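Local structure of ADP-ribosylating toxin CARDS (Mycoplasma pneumoniae, 4TLV) at residues A[14-19]-A[232-237]; A[61-66]-A[171-176]; A[76-81]-A[150-155]. The protein transfers the ADP-ribosyl group from NAD(+) to target proteins and causes vacuolation and disruption of the airway epithelium in the host. One frame throughout, in Å; residues are numbered along the deposited sequence.

Contact 1 of 3, residues A[14-19]-A[232-237]; sequences DLRSPE and CPDWSP
Asp234 has CG anti to its carbonyl carbon (chi1 -57°), which sets CG beside its backbone N; OD2 and OD1 then meet Leu15 N and Arg16 NE. Arg16 also has CG anti to the carbonyl carbon (chi1 -61°), and its chain is extended from CG to NE. The hydrogen bond between the segments comes from the backbone. Leu15 N donates to Asp234 OD2 over 2.9 Å. It meets the syn side of that oxygen, a little out of the carboxylate plane. Leu15 CB lies 3.2 Å from the same OD2. The Arg16 chain runs past Asp234 in the opposite direction. Its NE stands 3.3 Å from Asp234 OD1 in a salt bridge. The position of OD1 is less certain, because the Asp14 and Asp234 carboxylates are modelled too close together. Glu20 holds the far end of the Arg16 guanidinium, at NH1. Beside the charged groups, Leu15 CD1 packs on Pro233 CG at 4.2 Å. Asp14 OD2 is paired with Arg12. Next to Pro233, Cys232 forms the disulfide with Cys249. This surface contact joins the turn between strand 9-14 and helix 18-24 of the mono-ADP-ribosyltransferase domain to a loop assigned to the probable NAD(+)-binding pocket.

Contact 2 of 3, residues A[61-66]-A[171-176]; sequences RFFGSW and ETTRIN
Glu171 lies against the backbone of Gly64, Ser65 and Trp66. Its CB sits 3.8 Å from Gly64 O, with Ser65 O slightly farther off. CG comes next, 3.7 Å from Ser65 O and close to Trp66 CA. The chain then bends, and CD turns off at chi2 -82°. The end of the side chain leads away from 61-66. The side chain also touches Ala154 and Pro156 of strand 146-156. Of its side chain, CB and CG make the contact. Its backbone N lies 3.5 Å from Trp66 CD1, oblique to the indole.

Two residues on, Thr173 points its methyl at the turn. CG2 is 3.6 Å from Gly64 N and also near Gly64 CA. Its other neighbour is Phe63, whose CD2 lies 4.1 Å away. Thr173 OG1 is hydrogen-bonded to a bound glycerol, probably from the crystallisation liquor.

No direct hydrogen bond crosses between the segments. One water bridges them. It donates to Gly64 O at 2.7 Å and to Glu171 O at 2.8 Å. It accepts from Trp66 NE1, lying in the plane of the indole at its edge. The turn is also braced from within, where Ser65 OG donates to Phe62 O over 2.8 Å. Ser65 N shares that acceptor.

This places a short 3-10 turn (62-63) and the loop leading to strand 67-68 on strand 168-181 in the transferase domain. The contact is buried, and its chemistry is mainly methyl and methylene groups laid on peptide backbone. The water gives a donor to each of two carbonyls and an acceptor to the indole N-H, so the polar link is indirect.

Contact 3 of 3, residues A[76-81]-A[150-155]; sequences RRAYLY and WLVDAV
Leu80, Trp150 and Val152 form the apolar centre. Leu80 and Trp150 lie side by side and point the same way, with Leu80 CD2 3.8 Å from Trp150 CE3. Leu80 CB meets Val152 CG1 at 3.7 Å. Val152 CG2 reaches the methyl of Ala78. Tyr79 and Leu151 meet on the other face of the sheet, where Tyr79 CE1 touches Leu151 CD1 at 3.9 Å. Backbone bonds run between these residues. Ala78 and Val152 exchange two. Leu80 and Trp150 exchange another two.

Toward the polar end, Arg76 CD packs on Ala154 CB at 3.4 Å. The guanidinium of Arg76 goes on to Ser65 O, to which NH1 donates. Arg77 and Asp153 run alongside each other, joined through a water; Arg77 NE and Asp153 OD2 are not in direct contact, 5.1 Å apart. The water accepts from Arg77 NE at 3.0 Å and donates to Asp153 OD2 at 2.7 Å. Asp153 OD2 also has a salt bridge to Arg174. Strands 76-84 and 146-156 thus pair antiparallel inside the five-stranded sheet of the mono-ADP-ribosyltransferase domain, flanked by strands 9-14 and 168-181.

Overall arrangement
All three contacts lie in the ADP-ribosyltransferase part of the toxin. Contacts 2 and 3 are close, their centres about 8 Å apart, and share a sheet in which strands 146-156 and 168-181 are neighbours. Contact 2 is buried and relies on apolar groups, peptide backbone and one water. Contact 3 is partly buried and is held by antiparallel strand pairing. Contact 1 is a surface contact of a turn with a loop, made by a carboxylate that takes a backbone N-H, with a less certain salt bridge. Its centre is about 12 Å from that of contact 3. Tyr81 OH probably hydrogen-bonds Arg16 O, and Asp14 is backbone-bonded to Tyr79. Pro233 also packs on Phe62, which links contact 1 to contact 2.

Contact 1 of 3, residues A[14-19]-A[232-237]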
loop_
_atom_site.group_PDB
_atom_site.type_symbol
_atom_site.label_atom_id
_atom_site.label_comp_id
_atom_site.label_asym_id
_atom_site.label_seq_id
_atom_site.Cartn_x
_atom_site.Cartn_y
_atom_site.Cartn_z
ATOM N N ASP A 14 15.743 -3.593 -12.996
ATOM C CA ASP A 14 16.500 -2.788 -13.937
ATOM C C ASP A 14 16.975 -3.730 -15.040
ATOM O O ASP A 14 17.300 -4.874 -14.771
ATOM C CB ASP A 14 17.698 -2.166 -13.206
ATOM C CG ASP A 14 18.259 -0.956 -13.911
ATOM O OD1 ASP A 14 18.764 -1.103 -15.043
ATOM O OD2 ASP A 14 18.227 0.147 -13.320
ATOM N N LEU A 15 17.003 -3.259 -16.280
ATOM C CA LEU A 15 17.414 -4.123 -17.386
ATOM C C LEU A 15 18.934 -4.302 -17.464
ATOM O O LEU A 15 19.423 -5.225 -18.111
ATOM C CB LEU A 15 16.836 -3.621 -18.715
ATOM C CG LEU A 15 15.418 -4.155 -18.983
ATOM C CD1 LEU A 15 14.429 -3.626 -17.970
ATOM C CD2 LEU A 15 14.952 -3.837 -20.400
ATOM N N ARG A 16 19.685 -3.439 -16.785
ATOM C CA ARG A 16 21.138 -3.585 -16.753
ATOM C C ARG A 16 21.542 -4.832 -15.970
ATOM O O ARG A 16 20.943 -5.158 -14.943
ATOM C CB ARG A 16 21.797 -2.348 -16.158
ATOM C CG ARG A 16 21.526 -1.078 -16.940
ATOM C CD ARG A 16 22.233 0.105 -16.311
ATOM N NE ARG A 16 21.795 1.364 -16.903
ATOM C CZ ARG A 16 22.416 1.970 -17.910
ATOM N NH1 ARG A 16 23.512 1.433 -18.432
ATOM N NH2 ARG A 16 21.945 3.116 -18.392
ATOM N N SER A 17 22.570 -5.521 -16.458
ATOM C CA SER A 17 23.019 -6.792 -15.892
ATOM C C SER A 17 23.827 -6.630 -14.608
ATOM O O SER A 17 24.380 -5.570 -14.338
ATOM C CB SER A 17 23.875 -7.535 -16.924
ATOM O OG SER A 17 25.079 -6.826 -17.141
ATOM N N PRO A 18 23.889 -7.691 -13.803
ATOM C CA PRO A 18 24.656 -7.583 -12.559
ATOM C C PRO A 18 26.121 -7.238 -12.804
ATOM O O PRO A 18 26.747 -6.572 -11.971
ATOM C CB PRO A 18 24.499 -8.972 -11.939
ATOM C CG PRO A 18 23.168 -9.432 -12.426
ATOM C CD PRO A 18 23.087 -8.922 -13.849
ATOM N N GLU A 19 26.667 -7.660 -13.941
ATOM C CA GLU A 19 28.057 -7.337 -14.215
ATOM C C GLU A 19 28.255 -5.826 -14.117
ATOM O O GLU A 19 29.229 -5.354 -13.529
ATOM C CB GLU A 19 28.493 -7.850 -15.590
ATOM C CG GLU A 19 29.952 -7.536 -15.908
ATOM C CD GLU A 19 30.300 -7.771 -17.369
ATOM O OE1 GLU A 19 29.486 -8.401 -18.082
ATOM O OE2 GLU A 19 31.383 -7.322 -17.805
ATOM N N CYS A 232 10.377 2.886 -16.767
ATOM C CA CYS A 232 11.460 3.136 -17.726
ATOM C C CYS A 232 12.790 3.194 -16.979
ATOM O O CYS A 232 13.430 4.240 -16.947
ATOM C CB CYS A 232 11.246 4.466 -18.452
ATOM S SG CYS A 232 9.551 4.875 -18.898
ATOM N N PRO A 233 13.208 2.066 -16.380
ATOM C CA PRO A 233 14.341 2.068 -15.442
ATOM C C PRO A 233 15.659 2.417 -16.117
ATOM O O PRO A 233 16.597 2.781 -15.426
ATOM C CB PRO A 233 14.412 0.626 -14.930
ATOM C CG PRO A 233 13.495 -0.179 -15.803
ATOM C CD PRO A 233 12.592 0.739 -16.554
ATOM N N ASP A 234 15.714 2.323 -17.441
ATOM C CA ASP A 234 16.954 2.592 -18.160
ATOM C C ASP A 234 16.800 3.654 -19.247
ATOM O O ASP A 234 17.492 3.641 -20.264
ATOM C CB ASP A 234 17.503 1.285 -18.705
ATOM C CG ASP A 234 17.724 0.284 -17.603
ATOM O OD1 ASP A 234 18.656 0.506 -16.818
ATOM O OD2 ASP A 234 16.933 -0.668 -17.478
ATOM N N TRP A 235 15.895 4.585 -18.991
ATOM C CA TRP A 235 15.649 5.725 -19.859
ATOM C C TRP A 235 16.946 6.412 -20.303
ATOM O O TRP A 235 17.812 6.689 -19.480
ATOM C CB TRP A 235 14.781 6.728 -19.104
ATOM C CG TRP A 235 14.468 7.963 -19.863
ATOM C CD1 TRP A 235 15.240 9.080 -19.961
ATOM C CD2 TRP A 235 13.286 8.217 -20.617
ATOM N NE1 TRP A 235 14.610 10.020 -20.735
ATOM C CE2 TRP A 235 13.404 9.515 -21.149
ATOM C CE3 TRP A 235 12.128 7.481 -20.881
ATOM C CZ2 TRP A 235 12.417 10.090 -21.938
ATOM C CZ3 TRP A 235 11.143 8.053 -21.667
ATOM C CH2 TRP A 235 11.292 9.347 -22.184
ATOM N N SER A 236 17.055 6.696 -21.602
ATOM C CA SER A 236 18.212 7.413 -22.162
ATOM C C SER A 236 17.755 8.625 -22.961
ATOM O O SER A 236 16.678 8.611 -23.546
ATOM C CB SER A 236 19.035 6.506 -23.087
ATOM O OG SER A 236 19.892 5.645 -22.356
ATOM N N PRO A 237 18.580 9.682 -23.002
ATOM C CA PRO A 237 18.212 10.855 -23.805
ATOM C C PRO A 237 18.213 10.508 -25.294
ATOM O O PRO A 237 19.085 9.759 -25.739
ATOM C CB PRO A 237 19.332 11.862 -23.503
ATOM C CG PRO A 237 20.050 11.324 -22.290
ATOM C CD PRO A 237 19.894 9.838 -22.357
#

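Contact 2 of 3, residues A[61-66]-A[171-176]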
loop_
_atom_site.group_PDB
_atom_site.type_symbol
_atom_site.label_atom_id
_atom_site.label_comp_id
_atom_site.label_asym_id
_atom_site.label_seq_id
_atom_site.Cartn_x
_atom_site.Cartn_y
_atom_site.Cartn_z
ATOM N N ARG A 61 5.951 -5.045 -10.152
ATOM C CA ARG A 61 4.599 -4.915 -10.725
ATOM C C ARG A 61 4.574 -4.350 -12.154
ATOM O O ARG A 61 3.867 -4.887 -13.030
ATOM C CB ARG A 61 3.678 -4.109 -9.799
ATOM C CG ARG A 61 2.240 -3.869 -10.338
ATOM C CD ARG A 61 1.534 -5.158 -10.773
ATOM N NE ARG A 61 0.241 -4.835 -11.373
ATOM C CZ ARG A 61 0.081 -4.438 -12.637
ATOM N NH1 ARG A 61 1.136 -4.344 -13.437
ATOM N NH2 ARG A 61 -1.139 -4.138 -13.103
ATOM N N PHE A 62 5.325 -3.277 -12.414
ATOM C CA PHE A 62 5.267 -2.642 -13.744
ATOM C C PHE A 62 5.684 -3.653 -14.802
ATOM O O PHE A 62 5.229 -3.603 -15.943
ATOM C CB PHE A 62 6.185 -1.404 -13.840
ATOM C CG PHE A 62 7.647 -1.745 -14.010
ATOM C CD1 PHE A 62 8.440 -2.040 -12.905
ATOM C CD2 PHE A 62 8.224 -1.804 -15.273
ATOM C CE1 PHE A 62 9.786 -2.382 -13.045
ATOM C CE2 PHE A 62 9.584 -2.149 -15.426
ATOM C CZ PHE A 62 10.360 -2.432 -14.306
ATOM N N PHE A 63 6.559 -4.563 -14.402
ATOM C CA PHE A 63 7.174 -5.507 -15.323
ATOM C C PHE A 63 6.171 -6.576 -15.797
ATOM O O PHE A 63 6.416 -7.273 -16.788
ATOM C CB PHE A 63 8.410 -6.131 -14.644
ATOM C CG PHE A 63 9.352 -6.812 -15.594
ATOM C CD1 PHE A 63 10.041 -6.085 -16.548
ATOM C CD2 PHE A 63 9.570 -8.177 -15.509
ATOM C CE1 PHE A 63 10.925 -6.711 -17.413
ATOM C CE2 PHE A 63 10.447 -8.807 -16.372
ATOM C CZ PHE A 63 11.125 -8.068 -17.326
ATOM N N GLY A 64 5.041 -6.692 -15.102
ATOM C CA GLY A 64 3.960 -7.565 -15.532
ATOM C C GLY A 64 2.915 -6.928 -16.447
ATOM O O GLY A 64 1.807 -7.462 -16.577
ATOM N N SER A 65 3.234 -5.782 -17.060
ATOM C CA SER A 65 2.306 -5.136 -17.998
ATOM C C SER A 65 1.907 -6.101 -19.111
ATOM O O SER A 65 2.744 -6.860 -19.598
ATOM C CB SER A 65 2.960 -3.926 -18.661
ATOM O OG SER A 65 3.179 -2.889 -17.727
ATOM N N TRP A 66 0.650 -6.036 -19.536
ATOM C CA TRP A 66 0.124 -6.997 -20.492
ATOM C C TRP A 66 0.508 -6.626 -21.926
ATOM O O TRP A 66 0.696 -5.458 -22.245
ATOM C CB TRP A 66 -1.395 -7.086 -20.375
ATOM C CG TRP A 66 -1.901 -7.583 -19.045
ATOM C CD1 TRP A 66 -1.163 -7.933 -17.936
ATOM C CD2 TRP A 66 -3.269 -7.786 -18.701
ATOM N NE1 TRP A 66 -2.010 -8.348 -16.931
ATOM C CE2 TRP A 66 -3.300 -8.261 -17.373
ATOM C CE3 TRP A 66 -4.477 -7.604 -19.390
ATOM C CZ2 TRP A 66 -4.501 -8.558 -16.720
ATOM C CZ3 TRP A 66 -5.663 -7.901 -18.741
ATOM C CH2 TRP A 66 -5.662 -8.372 -17.416
ATOM N N GLU A 171 -0.249 -11.304 -18.467
ATOM C CA GLU A 171 1.097 -11.701 -18.114
ATOM C C GLU A 171 1.262 -11.761 -16.605
ATOM O O GLU A 171 0.564 -11.065 -15.863
ATOM C CB GLU A 171 2.110 -10.679 -18.641
ATOM C CG GLU A 171 2.068 -10.465 -20.129
ATOM C CD GLU A 171 2.840 -11.522 -20.896
ATOM O OE1 GLU A 171 3.935 -11.923 -20.446
ATOM O OE2 GLU A 171 2.347 -11.934 -21.961
ATOM N N THR A 172 2.222 -12.558 -16.163
ATOM C CA THR A 172 2.665 -12.495 -14.781
ATOM C C THR A 172 4.193 -12.459 -14.790
ATOM O O THR A 172 4.812 -12.484 -15.856
ATOM C CB THR A 172 2.070 -13.648 -13.928
ATOM O OG1 THR A 172 2.324 -13.394 -12.541
ATOM C CG2 THR A 172 2.647 -15.003 -14.320
ATOM N N THR A 173 4.806 -12.354 -13.623
ATOM C CA THR A 173 6.255 -12.277 -13.546
ATOM C C THR A 173 6.765 -13.452 -12.748
ATOM O O THR A 173 6.023 -14.067 -11.981
ATOM C CB THR A 173 6.714 -10.967 -12.887
ATOM O OG1 THR A 173 6.099 -10.855 -11.599
ATOM C CG2 THR A 173 6.285 -9.773 -13.737
ATOM N N ARG A 174 8.033 -13.779 -12.946
ATOM C CA ARG A 174 8.666 -14.836 -12.177
ATOM C C ARG A 174 10.027 -14.363 -11.687
ATOM O O ARG A 174 10.777 -13.719 -12.427
ATOM C CB ARG A 174 8.827 -16.096 -13.034
ATOM C CG ARG A 174 7.507 -16.703 -13.488
ATOM C CD ARG A 174 7.756 -18.026 -14.189
ATOM N NE ARG A 174 8.792 -17.875 -15.202
ATOM C CZ ARG A 174 9.364 -18.890 -15.840
ATOM N NH1 ARG A 174 8.992 -20.136 -15.569
ATOM N NH2 ARG A 174 10.304 -18.660 -16.749
ATOM N N ILE A 175 10.337 -14.667 -10.433
ATOM C CA ILE A 175 11.677 -14.425 -9.927
ATOM C C ILE A 175 12.450 -15.746 -9.971
ATOM O O ILE A 175 12.173 -16.680 -9.224
ATOM C CB ILE A 175 11.646 -13.840 -8.510
ATOM C CG1 ILE A 175 10.781 -12.575 -8.490
ATOM C CG2 ILE A 175 13.078 -13.540 -8.019
ATOM C CD1 ILE A 175 10.576 -11.984 -7.110
ATOM N N ASN A 176 13.413 -15.825 -10.873
ATOM C CA ASN A 176 14.139 -17.071 -11.076
ATOM C C ASN A 176 15.316 -17.286 -10.114
ATOM O O ASN A 176 16.098 -16.364 -9.862
ATOM C CB ASN A 176 14.607 -17.133 -12.525
ATOM C CG ASN A 176 13.445 -17.045 -13.500
ATOM O OD1 ASN A 176 12.538 -17.880 -13.471
ATOM N ND2 ASN A 176 13.445 -16.013 -14.342
HETATM O O HOH W 1 0.192 -8.575 -14.721
#

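Contact 3 of 3, residues A[76-81]-A[150-155]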
loop_
_atom_site.group_PDB
_atom_site.type_symbol
_atom_site.label_atom_id
_atom_site.label_comp_id
_atom_site.label_asym_id
_atom_site.label_seq_id
_atom_site.Cartn_x
_atom_site.Cartn_y
_atom_site.Cartn_z
ATOM N N ARG A 76 10.601 -11.042 -22.373
ATOM C CA ARG A 76 10.864 -9.912 -21.505
ATOM C C ARG A 76 11.639 -10.383 -20.274
ATOM O O ARG A 76 11.141 -11.210 -19.512
ATOM C CB ARG A 76 9.525 -9.299 -21.130
ATOM C CG ARG A 76 9.611 -8.136 -20.216
ATOM C CD ARG A 76 8.220 -7.797 -19.745
ATOM N NE ARG A 76 7.489 -7.003 -20.722
ATOM C CZ ARG A 76 6.187 -6.742 -20.629
ATOM N NH1 ARG A 76 5.476 -7.243 -19.605
ATOM N NH2 ARG A 76 5.605 -5.985 -21.554
ATOM N N ARG A 77 12.870 -9.886 -20.127
ATOM C CA ARG A 77 13.781 -10.265 -19.037
ATOM C C ARG A 77 14.476 -9.044 -18.428
ATOM O O ARG A 77 14.737 -8.066 -19.117
ATOM C CB ARG A 77 14.874 -11.213 -19.537
ATOM C CG ARG A 77 14.435 -12.643 -19.793
ATOM C CD ARG A 77 15.649 -13.539 -20.080
ATOM N NE ARG A 77 15.267 -14.947 -20.188
ATOM C CZ ARG A 77 15.617 -15.752 -21.191
ATOM N NH1 ARG A 77 16.375 -15.298 -22.184
ATOM N NH2 ARG A 77 15.211 -17.017 -21.200
ATOM N N ALA A 78 14.787 -9.121 -17.138
ATOM C CA ALA A 78 15.428 -8.013 -16.419
ATOM C C ALA A 78 16.012 -8.593 -15.146
ATOM O O ALA A 78 16.026 -9.815 -14.981
ATOM C CB ALA A 78 14.395 -6.923 -16.082
ATOM N N TYR A 79 16.515 -7.735 -14.256
ATOM C CA TYR A 79 17.073 -8.206 -12.996
ATOM C C TYR A 79 16.445 -7.501 -11.821
ATOM O O TYR A 79 16.219 -6.301 -11.869
ATOM C CB TYR A 79 18.581 -8.007 -12.963
ATOM C CG TYR A 79 19.250 -8.822 -14.030
ATOM C CD1 TYR A 79 19.589 -10.144 -13.797
ATOM C CD2 TYR A 79 19.484 -8.287 -15.289
ATOM C CE1 TYR A 79 20.178 -10.911 -14.775
ATOM C CE2 TYR A 79 20.063 -9.048 -16.282
ATOM C CZ TYR A 79 20.413 -10.360 -16.016
ATOM O OH TYR A 79 21.003 -11.122 -17.000
ATOM N N LEU A 80 16.150 -8.264 -10.779
ATOM C CA LEU A 80 15.680 -7.693 -9.523
ATOM C C LEU A 80 16.891 -7.531 -8.634
ATOM O O LEU A 80 17.599 -8.501 -8.370
ATOM C CB LEU A 80 14.693 -8.635 -8.854
ATOM C CG LEU A 80 14.272 -8.291 -7.419
ATOM C CD1 LEU A 80 13.393 -7.040 -7.421
ATOM C CD2 LEU A 80 13.529 -9.464 -6.826
ATOM N N TYR A 81 17.135 -6.305 -8.183
ATOM C CA TYR A 81 18.246 -6.038 -7.284
ATOM C C TYR A 81 17.790 -5.772 -5.861
ATOM O O TYR A 81 16.834 -5.022 -5.634
ATOM C CB TYR A 81 19.026 -4.831 -7.776
ATOM C CG TYR A 81 19.720 -5.111 -9.069
ATOM C CD1 TYR A 81 20.921 -5.815 -9.087
ATOM C CD2 TYR A 81 19.177 -4.703 -10.278
ATOM C CE1 TYR A 81 21.565 -6.083 -10.273
ATOM C CE2 TYR A 81 19.815 -4.982 -11.476
ATOM C CZ TYR A 81 21.010 -5.664 -11.463
ATOM O OH TYR A 81 21.663 -5.949 -12.639
ATOM N N TRP A 150 18.477 -11.235 -8.932
ATOM C CA TRP A 150 17.813 -12.409 -9.506
ATOM C C TRP A 150 17.372 -12.070 -10.917
ATOM O O TRP A 150 16.898 -10.966 -11.173
ATOM C CB TRP A 150 16.536 -12.779 -8.744
ATOM C CG TRP A 150 16.718 -13.184 -7.343
ATOM C CD1 TRP A 150 16.752 -14.456 -6.856
ATOM C CD2 TRP A 150 16.885 -12.317 -6.221
ATOM N NE1 TRP A 150 16.926 -14.436 -5.494
ATOM C CE2 TRP A 150 17.010 -13.131 -5.080
ATOM C CE3 TRP A 150 16.925 -10.926 -6.069
ATOM C CZ2 TRP A 150 17.182 -12.605 -3.803
ATOM C CZ3 TRP A 150 17.102 -10.405 -4.803
ATOM C CH2 TRP A 150 17.228 -11.244 -3.686
ATOM N N LEU A 151 17.502 -13.023 -11.834
ATOM C CA LEU A 151 16.921 -12.870 -13.161
ATOM C C LEU A 151 15.403 -12.931 -13.030
ATOM O O LEU A 151 14.873 -13.819 -12.365
ATOM C CB LEU A 151 17.406 -13.994 -14.086
ATOM C CG LEU A 151 16.742 -14.034 -15.460
ATOM C CD1 LEU A 151 17.065 -12.782 -16.270
ATOM C CD2 LEU A 151 17.159 -15.295 -16.213
ATOM N N VAL A 152 14.694 -11.982 -13.629
ATOM C CA VAL A 152 13.233 -12.052 -13.598
ATOM C C VAL A 152 12.722 -12.043 -15.020
ATOM O O VAL A 152 13.368 -11.504 -15.913
ATOM C CB VAL A 152 12.590 -10.893 -12.815
ATOM C CG1 VAL A 152 13.134 -10.856 -11.392
ATOM C CG2 VAL A 152 12.841 -9.572 -13.514
ATOM N N ASP A 153 11.568 -12.657 -15.234
ATOM C CA ASP A 153 10.958 -12.628 -16.554
ATOM C C ASP A 153 9.445 -12.462 -16.451
ATOM O O ASP A 153 8.841 -12.680 -15.390
ATOM C CB ASP A 153 11.353 -13.862 -17.387
ATOM C CG ASP A 153 10.894 -15.170 -16.762
ATOM O OD1 ASP A 153 9.962 -15.149 -15.941
ATOM O OD2 ASP A 153 11.449 -16.234 -17.113
ATOM N N ALA A 154 8.845 -12.024 -17.548
ATOM C CA ALA A 154 7.404 -11.897 -17.611
ATOM C C ALA A 154 6.932 -12.955 -18.592
ATOM O O ALA A 154 7.474 -13.051 -19.690
ATOM C CB ALA A 154 7.021 -10.516 -18.100
ATOM N N VAL A 155 5.934 -13.738 -18.200
ATOM C CA VAL A 155 5.381 -14.778 -19.063
ATOM C C VAL A 155 3.851 -14.754 -19.066
ATOM O O VAL A 155 3.219 -14.408 -18.063
ATOM C CB VAL A 155 5.872 -16.165 -18.615
ATOM C CG1 VAL A 155 7.378 -16.258 -18.768
ATOM C CG2 VAL A 155 5.472 -16.418 -17.173
HETATM O O HOH W 2 9.518 -14.106 -21.178
HETATM O O HOH W 3 13.766 -16.750 -18.373
#